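Local coordinates for protein pyrrolidone-carboxylate peptidase (Deinococcus radiodurans R1, PDB 5Z48) that probably cleaves pyroglutamyl groups from the N termini of peptides as a cysteine exopeptidase, and is bound here to pyroglutamate, at residues P21-A26 / S42-V47; L170-N175 / R199-A204. All blocks are in the same frame, centred on the assembly; numbering follows the deposited sequence.

Contact 1. Residues P21-A26 / S42-V47; sequences PSAQAA and SALLPV. With PCA (pyroglutamic acid), chain I.
One hydrogen bond crosses between Ser42 and Ala26, from the serine hydroxyl OG to the helix carbonyl O, at 2.8 Å. Its donor lies to the side of the carbonyl, with a C=O...OG angle of 129° and a tilt of 30° from the carbonyl plane. Ser42 holds OG beside its own backbone N, anti to the carbonyl carbon (chi1 -58°), and this turns the hydroxyl to Ala26. An alanine in place of Ser42 would probably leave Ala26 O without this donor, although the CB contact with Ala26 would stay.

Apolar packing carries the rest. In the conformer described, one of two for this side chain, Leu44 rests CD2 on the helix backbone, 3.6 Å from Ala23 CA, while the two alanine methyls, one helical turn apart, also touch it: Ala23 CB at 3.8 Å and Ala26 CB at 4.0 Å. The small alanines are consistent with the close approach of segments 21-26 and 42-45, whose local axes come within 8.4 Å. The two run nearly antiparallel, as befits a beta-alpha-beta crossover: the helix lies on the connection between the parallel neighbours 5-11 and 38-45.

Contacts with the bound pyroglutamate involve Val47, beyond the end of the strand. Its two methyls reach the ring carbons, CG2 lying 3.8 Å from CG of the ligand and CG1 3.9 Å from CB of the ligand. At the start of the helix, Ser22 OG is hydrogen-bonded to Asn20 OD1, a second-shell link to a residue whose ND2 binds the same ligand.

Contact 2. Residues L170-N175 / R199-A204; sequences LHVPAN and RAVRVA. With PCA (pyroglutamic acid), chain I.
Leu170 is fully extended, with CG anti to the backbone N (chi1 -169°) and CD1 anti to CA, which carries the CD1 methyl from the strand to the helix. Val201 answers with CG1 anti to its N (chi1 177°) and CG2 beside that N, where CG2 meets the strand residues. Leu170 CD1 meets the helix at Val201 and Ala204, one turn apart: 3.7 Å from Ala204 CB, 4.1 Å from Val201 CA and 4.2 Å from Val201 CG2. That same valine methyl also touches Val172 CG1, at 4.2 Å, so one branch of Val201 packs against both strand residues that turn toward the helix. No hydrogen bond joins 170-175 to 199-204; the contact is apolar and buried, with the local axes 10.2 Å apart and almost antiparallel.

His171, between those two residues, serves the active site instead. In the conformer described, one of two, its NE2 donates to OXT of the pyroglutamate over 2.9 Å, with an N-H...O angle of 156°. The carboxylate oxygen sits at the ring edge, close to its plane. At the other ring nitrogen, ND1 is hydrogen-bonded to Glu83 OE2. This pairing, with Cys146, is consistent with the Cys-His-Glu triad of the C15 thiol peptidases. Successive residues of the strand thus face different ways, Leu170 and Val172 to the helix and His171 to the pocket.

Backbone bonds tie Leu170 and Val172 to strand 67-73 and His171 to Thr81 of strand 80-90, while helix 194-211 covers the apolar face. Helix 121-130 closes in beside it, Trp128 touching Leu170 and hydrogen-bonded through NE1 to Ala200 O, and Leu29 of helix 21-29 packs on Val201.

How the contacts relate
From the N terminus, the chain leaves strand 5-11, forms helix 21-29 and returns through strand 38-45, so contact 1 closes a loop with 15 residues between its segments. Contact 2 opens much later and closes another, 23 residues long, between strand 167-172 and helix 194-211. The two loops follow in series and neither encloses nor crosses the other. In space, however, they abut: Pro21 CG packs 3.4 Å from Pro173 O, and Ala25 CB lies 4.1 Å from Val201 CG2. The first pair ties helix 21-29 to the loop after strand 167-172, the second to helix 194-211. Both contacts reach the same sheet and the pyroglutamate, through Val47 and His171.

Contact 1. Residues P21-A26 / S42-V47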
loop_
_atom_site.group_PDB
_atom_site.type_symbol
_atom_site.label_atom_id
_atom_site.label_comp_id
_atom_site.label_asym_id
_atom_site.label_seq_id
_atom_site.Cartn_x
_atom_site.Cartn_y
_atom_site.Cartn_z
ATOM N N PRO B 21 -19.149 6.204 8.770
ATOM C CA PRO B 21 -18.737 7.374 9.569
ATOM C C PRO B 21 -19.281 8.685 9.024
ATOM O O PRO B 21 -19.373 9.644 9.790
ATOM C CB PRO B 21 -17.204 7.341 9.531
ATOM C CG PRO B 21 -16.825 6.275 8.512
ATOM C CD PRO B 21 -18.002 5.393 8.288
ATOM N N SER B 22 -19.611 8.769 7.737
ATOM C CA SER B 22 -20.203 10.013 7.227
ATOM C C SER B 22 -21.612 10.194 7.761
ATOM O O SER B 22 -22.021 11.313 8.096
ATOM C CB SER B 22 -20.153 10.031 5.675
ATOM O OG SER B 22 -21.056 9.108 5.067
ATOM N N ALA B 23 -22.369 9.101 7.909
ATOM C CA ALA B 23 -23.671 9.208 8.559
ATOM C C ALA B 23 -23.536 9.670 9.999
ATOM O O ALA B 23 -24.339 10.496 10.474
ATOM C CB ALA B 23 -24.393 7.868 8.519
ATOM N N GLN B 24 -22.588 9.091 10.734
ATOM C CA GLN B 24 -22.434 9.473 12.140
ATOM C C GLN B 24 -22.089 10.944 12.277
ATOM O O GLN B 24 -22.578 11.618 13.187
ATOM C CB GLN B 24 -21.341 8.620 12.787
ATOM C CG GLN B 24 -21.627 7.141 12.780
ATOM C CD GLN B 24 -22.594 6.756 13.838
ATOM O OE1 GLN B 24 -22.968 7.588 14.692
ATOM N NE2 GLN B 24 -23.051 5.496 13.802
ATOM N N ALA B 25 -21.181 11.440 11.435
ATOM C CA ALA B 25 -20.793 12.843 11.537
ATOM C C ALA B 25 -21.956 13.763 11.181
ATOM O O ALA B 25 -22.153 14.785 11.854
ATOM C CB ALA B 25 -19.596 13.103 10.630
ATOM N N ALA B 26 -22.691 13.446 10.107
ATOM C CA ALA B 26 -23.835 14.292 9.759
ATOM C C ALA B 26 -24.840 14.315 10.897
ATOM O O ALA B 26 -25.392 15.377 11.248
ATOM C CB ALA B 26 -24.500 13.805 8.460
ATOM N N SER B 42 -28.519 18.739 8.408
ATOM C CA SER B 42 -27.984 17.460 7.935
ATOM C C SER B 42 -29.071 16.571 7.333
ATOM O O SER B 42 -30.237 16.607 7.734
ATOM C CB SER B 42 -27.344 16.689 9.082
ATOM O OG SER B 42 -26.323 17.449 9.670
ATOM N N ALA B 43 -28.638 15.680 6.433
ATOM C CA ALA B 43 -29.491 14.639 5.868
ATOM C C ALA B 43 -28.659 13.420 5.510
ATOM O O ALA B 43 -27.467 13.522 5.202
ATOM C CB ALA B 43 -30.241 15.110 4.609
ATOM N N LEU B 44 -29.282 12.267 5.607
ATOM C CA LEU B 44 -28.647 11.049 5.149
ATOM C C LEU B 44 -29.197 10.657 3.790
ATOM O O LEU B 44 -30.394 10.785 3.524
ATOM C CB LEU B 44 -28.867 9.930 6.145
ATOM C CG LEU B 44 -28.184 10.203 7.477
ATOM C CD1 LEU B 44 -28.293 8.922 8.296
ATOM C CD2 LEU B 44 -26.718 10.663 7.342
ATOM N N LEU B 45 -28.297 10.219 2.926
ATOM C CA LEU B 45 -28.647 9.734 1.597
ATOM C C LEU B 45 -28.501 8.215 1.490
ATOM O O LEU B 45 -27.592 7.616 2.093
ATOM C CB LEU B 45 -27.726 10.381 0.555
ATOM C CG LEU B 45 -27.779 11.931 0.556
ATOM C CD1 LEU B 45 -26.757 12.518 -0.437
ATOM C CD2 LEU B 45 -29.149 12.465 0.165
ATOM N N PRO B 46 -29.348 7.566 0.689
ATOM C CA PRO B 46 -29.153 6.140 0.425
ATOM C C PRO B 46 -27.995 5.926 -0.546
ATOM O O PRO B 46 -27.664 6.792 -1.361
ATOM C CB PRO B 46 -30.477 5.719 -0.214
ATOM C CG PRO B 46 -30.891 6.999 -0.973
ATOM C CD PRO B 46 -30.474 8.137 -0.060
ATOM N N VAL B 47 -27.383 4.735 -0.467
ATOM C CA VAL B 47 -26.284 4.386 -1.389
ATOM C C VAL B 47 -26.899 3.738 -2.619
ATOM O O VAL B 47 -26.797 2.522 -2.835
ATOM C CB VAL B 47 -25.238 3.486 -0.716
ATOM C CG1 VAL B 47 -24.039 3.315 -1.629
ATOM C CG2 VAL B 47 -24.727 4.158 0.531
HETATM N N PCA I . -18.820 5.749 0.065
HETATM C CA PCA I . -19.171 5.233 -1.254
HETATM C CB PCA I . -20.702 5.290 -1.384
HETATM C CG PCA I . -21.272 5.710 -0.028
HETATM C CD PCA I . -20.038 6.032 0.775
HETATM O OE PCA I . -20.108 6.478 1.925
HETATM C C PCA I . -18.402 6.005 -2.345
HETATM O O PCA I . -18.861 6.210 -3.473
HETATM O OXT PCA I . -17.265 6.496 -2.093
#

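Contact 2. Residues L170-N175 / R199-A204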
loop_
_atom_site.group_PDB
_atom_site.type_symbol
_atom_site.label_atom_id
_atom_site.label_comp_id
_atom_site.label_asym_id
_atom_site.label_seq_id
_atom_site.Cartn_x
_atom_site.Cartn_y
_atom_site.Cartn_z
ATOM N N LEU B 170 -16.381 15.639 0.725
ATOM C CA LEU B 170 -15.391 15.326 1.757
ATOM C C LEU B 170 -15.475 13.814 2.032
ATOM O O LEU B 170 -16.478 13.317 2.560
ATOM C CB LEU B 170 -15.698 16.192 3.007
ATOM C CG LEU B 170 -14.680 16.245 4.132
ATOM C CD1 LEU B 170 -15.105 17.221 5.203
ATOM C CD2 LEU B 170 -14.415 14.934 4.752
ATOM N N HIS B 171 -14.420 13.069 1.638
ATOM C CA HIS B 171 -14.332 11.631 1.908
ATOM C C HIS B 171 -13.611 11.417 3.228
ATOM O O HIS B 171 -12.589 12.056 3.494
ATOM C CB HIS B 171 -13.561 10.922 0.791
ATOM C CG HIS B 171 -14.426 10.230 -0.231
ATOM N ND1 HIS B 171 -14.329 10.480 -1.587
ATOM C CD2 HIS B 171 -15.391 9.288 -0.085
ATOM C CE1 HIS B 171 -15.187 9.703 -2.231
ATOM N NE2 HIS B 171 -15.842 8.967 -1.347
ATOM N N VAL B 172 -14.149 10.496 4.053
ATOM C CA VAL B 172 -13.556 10.252 5.365
ATOM C C VAL B 172 -13.055 8.818 5.457
ATOM O O VAL B 172 -13.624 7.912 4.838
ATOM C CB VAL B 172 -14.551 10.562 6.508
ATOM C CG1 VAL B 172 -15.105 12.006 6.371
ATOM C CG2 VAL B 172 -15.708 9.545 6.574
ATOM N N PRO B 173 -12.016 8.562 6.244
ATOM C CA PRO B 173 -11.581 7.174 6.472
ATOM C C PRO B 173 -12.621 6.327 7.189
ATOM O O PRO B 173 -13.588 6.826 7.774
ATOM C CB PRO B 173 -10.349 7.346 7.397
ATOM C CG PRO B 173 -9.776 8.693 7.008
ATOM C CD PRO B 173 -11.067 9.559 6.799
ATOM N N ALA B 174 -12.329 5.020 7.245
ATOM C CA ALA B 174 -13.043 4.119 8.143
ATOM C C ALA B 174 -12.984 4.653 9.570
ATOM O O ALA B 174 -11.984 5.243 9.968
ATOM C CB ALA B 174 -12.379 2.730 8.105
ATOM N N ASN B 175 -14.060 4.447 10.340
ATOM C CA ASN B 175 -13.952 4.581 11.782
ATOM C C ASN B 175 -13.639 3.210 12.386
ATOM O O ASN B 175 -13.386 2.236 11.661
ATOM C CB ASN B 175 -15.222 5.210 12.355
ATOM C CG ASN B 175 -16.481 4.344 12.113
ATOM O OD1 ASN B 175 -16.407 3.190 11.691
ATOM N ND2 ASN B 175 -17.664 4.929 12.382
ATOM N N ARG B 199 -14.950 15.784 14.042
ATOM C CA ARG B 199 -14.244 17.050 14.199
ATOM C C ARG B 199 -13.706 17.548 12.863
ATOM O O ARG B 199 -13.760 18.755 12.581
ATOM C CB ARG B 199 -13.111 16.896 15.209
ATOM C CG ARG B 199 -12.512 18.254 15.598
ATOM C CD ARG B 199 -11.553 18.107 16.762
ATOM N NE ARG B 199 -10.403 17.237 16.459
ATOM C CZ ARG B 199 -9.195 17.691 16.090
ATOM N NH1 ARG B 199 -8.947 19.002 15.986
ATOM N NH2 ARG B 199 -8.192 16.841 15.866
ATOM N N ALA B 200 -13.196 16.644 12.007
ATOM C CA ALA B 200 -12.704 17.068 10.693
ATOM C C ALA B 200 -13.824 17.650 9.851
ATOM O O ALA B 200 -13.635 18.647 9.143
ATOM C CB ALA B 200 -12.037 15.878 9.966
ATOM N N VAL B 201 -14.998 17.023 9.887
ATOM C CA VAL B 201 -16.135 17.546 9.121
ATOM C C VAL B 201 -16.547 18.911 9.667
ATOM O O VAL B 201 -16.832 19.843 8.894
ATOM C CB VAL B 201 -17.293 16.526 9.146
ATOM C CG1 VAL B 201 -18.530 17.057 8.425
ATOM C CG2 VAL B 201 -16.817 15.232 8.480
ATOM N N ARG B 202 -16.571 19.048 10.989
ATOM C CA ARG B 202 -16.932 20.311 11.645
ATOM C C ARG B 202 -15.966 21.426 11.249
ATOM O O ARG B 202 -16.386 22.535 10.894
ATOM C CB ARG B 202 -16.919 20.133 13.162
ATOM C CG ARG B 202 -17.326 21.436 13.879
ATOM C CD ARG B 202 -17.274 21.346 15.383
ATOM N NE ARG B 202 -17.628 22.633 15.999
ATOM C CZ ARG B 202 -18.237 22.760 17.178
ATOM N NH1 ARG B 202 -18.581 21.675 17.865
ATOM N NH2 ARG B 202 -18.520 23.973 17.672
ATOM N N VAL B 203 -14.663 21.144 11.293
ATOM C CA VAL B 203 -13.659 22.148 10.936
ATOM C C VAL B 203 -13.808 22.572 9.472
ATOM O O VAL B 203 -13.695 23.769 9.146
ATOM C CB VAL B 203 -12.245 21.612 11.273
ATOM C CG1 VAL B 203 -11.114 22.518 10.742
ATOM C CG2 VAL B 203 -12.114 21.523 12.776
ATOM N N ALA B 204 -14.093 21.617 8.582
ATOM C CA ALA B 204 -14.342 21.963 7.183
ATOM C C ALA B 204 -15.562 22.847 7.058
ATOM O O ALA B 204 -15.529 23.837 6.318
ATOM C CB ALA B 204 -14.484 20.698 6.323
HETATM N N PCA I . -18.820 5.749 0.065
HETATM C CA PCA I . -19.171 5.233 -1.254
HETATM C CB PCA I . -20.702 5.290 -1.384
HETATM C CG PCA I . -21.272 5.710 -0.028
HETATM C CD PCA I . -20.038 6.032 0.775
HETATM O OE PCA I . -20.108 6.478 1.925
HETATM C C PCA I . -18.402 6.005 -2.345
HETATM O O PCA I . -18.861 6.210 -3.473
HETATM O OXT PCA I . -17.265 6.496 -2.093
#